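PDB 6GUO: siderophore enterobactin esterase from Emericella nidulans, which hydrolyses the ester bonds of the bacterial xenosiderophore enterobactin, releasing its iron inside the cell, but does not hydrolyse triacetylfusarinine C. Local coordinates for the interface of chains A and B. Residues are numbered along the deposited sequence; one frame, centred on the assembly and turned at random. Chains: chain A/B, Putative siderophore-degrading esterase (Eurofung).

The interface of chains A and B. Residues chain A 14, 18, 65-66, 68-69; chain B 63-66, 69.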
loop_
_atom_site.group_PDB
_atom_site.type_symbol
_atom_site.label_atom_id
_atom_site.label_comp_id
_atom_site.label_asym_id
_atom_site.label_seq_id
_atom_site.Cartn_x
_atom_site.Cartn_y
_atom_site.Cartn_z
ATOM N N ALA A 14 14.863 5.808 1.027
ATOM C CA ALA A 14 13.419 5.922 1.249
ATOM C C ALA A 14 12.996 5.715 2.713
ATOM O O ALA A 14 11.871 6.070 3.082
ATOM C CB ALA A 14 12.667 4.959 0.340
ATOM N N MET A 18 12.049 8.120 9.959
ATOM C CA MET A 18 11.450 7.062 10.749
ATOM C C MET A 18 12.436 6.581 11.800
ATOM O O MET A 18 13.651 6.718 11.649
ATOM C CB MET A 18 10.928 5.910 9.878
ATOM C CG MET A 18 11.886 5.365 8.842
ATOM S SD MET A 18 11.133 4.087 7.806
ATOM C CE MET A 18 9.942 4.992 6.819
ATOM N N LEU A 65 4.937 0.594 6.891
ATOM C CA LEU A 65 5.524 1.146 5.673
ATOM C C LEU A 65 4.457 1.607 4.673
ATOM O O LEU A 65 4.621 2.648 4.037
ATOM C CB LEU A 65 6.483 0.137 5.029
ATOM C CG LEU A 65 7.677 -0.331 5.875
ATOM C CD1 LEU A 65 8.452 -1.414 5.140
ATOM C CD2 LEU A 65 8.601 0.823 6.242
ATOM N N THR A 66 3.361 0.856 4.571
ATOM C CA THR A 66 2.254 1.188 3.668
ATOM C C THR A 66 1.571 2.464 4.133
ATOM O O THR A 66 1.301 3.343 3.330
ATOM C CB THR A 66 1.213 0.043 3.590
ATOM O OG1 THR A 66 1.848 -1.147 3.102
ATOM C CG2 THR A 66 0.041 0.399 2.657
ATOM N N THR A 68 2.885 4.798 6.051
ATOM C CA THR A 68 3.876 5.861 5.890
ATOM C C THR A 68 3.892 6.402 4.457
ATOM O O THR A 68 3.789 7.613 4.234
ATOM C CB THR A 68 5.269 5.358 6.303
ATOM O OG1 THR A 68 5.251 5.044 7.705
ATOM C CG2 THR A 68 6.356 6.396 6.012
ATOM N N GLU A 69 3.996 5.501 3.489
ATOM C CA GLU A 69 4.121 5.931 2.100
ATOM C C GLU A 69 2.831 6.518 1.533
ATOM O O GLU A 69 2.885 7.483 0.773
ATOM C CB GLU A 69 4.610 4.799 1.224
ATOM C CG GLU A 69 5.195 5.299 -0.081
ATOM C CD GLU A 69 6.015 4.237 -0.750
ATOM O OE1 GLU A 69 5.398 3.267 -1.220
ATOM O OE2 GLU A 69 7.261 4.356 -0.782
ATOM N N LEU B 63 6.683 4.773 -4.296
ATOM C CA LEU B 63 6.106 3.425 -4.391
ATOM C C LEU B 63 6.891 2.308 -3.685
ATOM O O LEU B 63 6.337 1.234 -3.457
ATOM C CB LEU B 63 5.949 3.052 -5.868
ATOM C CG LEU B 63 5.167 4.034 -6.749
ATOM C CD1 LEU B 63 5.209 3.555 -8.188
ATOM C CD2 LEU B 63 3.728 4.219 -6.292
ATOM N N PHE B 64 8.152 2.569 -3.325
ATOM C CA PHE B 64 9.080 1.542 -2.817
ATOM C C PHE B 64 8.568 0.805 -1.578
ATOM O O PHE B 64 8.579 -0.427 -1.523
ATOM C CB PHE B 64 10.427 2.200 -2.490
ATOM C CG PHE B 64 11.426 1.274 -1.855
ATOM C CD1 PHE B 64 11.958 0.206 -2.569
ATOM C CD2 PHE B 64 11.846 1.477 -0.548
ATOM C CE1 PHE B 64 12.881 -0.649 -1.984
ATOM C CE2 PHE B 64 12.766 0.626 0.040
ATOM C CZ PHE B 64 13.288 -0.433 -0.682
ATOM N N LEU B 65 8.136 1.578 -0.590
ATOM C CA LEU B 65 7.696 1.025 0.692
ATOM C C LEU B 65 6.374 0.257 0.585
ATOM O O LEU B 65 6.211 -0.775 1.227
ATOM C CB LEU B 65 7.592 2.132 1.746
ATOM C CG LEU B 65 8.869 2.935 2.028
ATOM C CD1 LEU B 65 8.564 4.043 3.025
ATOM C CD2 LEU B 65 9.988 2.044 2.544
ATOM N N THR B 66 5.455 0.752 -0.242
ATOM C CA THR B 66 4.184 0.077 -0.488
ATOM C C THR B 66 4.416 -1.267 -1.163
ATOM O O THR B 66 3.844 -2.276 -0.751
ATOM C CB THR B 66 3.249 0.931 -1.367
ATOM O OG1 THR B 66 3.030 2.193 -0.723
ATOM C CG2 THR B 66 1.898 0.232 -1.578
ATOM N N GLU B 69 6.163 -3.712 1.384
ATOM C CA GLU B 69 5.323 -4.233 2.452
ATOM C C GLU B 69 4.198 -5.132 1.944
ATOM O O GLU B 69 3.852 -6.103 2.605
ATOM C CB GLU B 69 4.767 -3.103 3.314
ATOM C CG GLU B 69 4.337 -3.595 4.679
ATOM C CD GLU B 69 4.067 -2.469 5.635
ATOM O OE1 GLU B 69 3.064 -1.755 5.415
ATOM O OE2 GLU B 69 4.859 -2.294 6.591
#
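A:Glu69 reaches across the homodimer interface and sets its carboxylate against the backbone N-H groups of B:Leu65 and B:Thr66, in the second turn of partner helix 60-77. OE1 of A:Glu69 accepts two hydrogen bonds from B:Thr66: the hydroxyl OG1, at 2.6 Å, comes in on the anti side close to the carboxylate plane, whereas the backbone N, at 2.7 Å, sits above that plane, 49° out of it. OE2 of A:Glu69 accepts from B:Leu65 N at 2.9 Å, on the syn side but well tilted from the plane. Bonds to both oxygens, from different directions, should hold the rotation of the carboxylate, and the backbone N-H groups may help to offset its charge. CG lies anti to the backbone N (chi1 -160°) and the chain runs extended beyond it, which carries the acid across to the other subunit. The two-fold axis repeats the grip, with B:Glu69 OE1 2.7 Å from A:Thr66 OG1.

Between the two carboxylates the packing is tight: A:Leu65 and B:Leu65 cross at about a right angle, CB to CB 4.0 Å, and CB of B:Leu65 also rests 3.6 Å from CD of A:Glu69. To one side, A:Ala14 CB reaches the ring of B:Phe64 obliquely, above its plane and beyond the edge, 3.7 Å from CD2. The contact thins at A:Met18, which meets B:Leu65 tip to tip, CE to CD1, at 4.1 Å.

Helix 60-77 of each subunit of this alpha/beta-hydrolase, directly following strand 52-58, pairs with its twin here, while A:Ala14 and A:Met18, the latter starting strand 18-24 of chain A, border the pair.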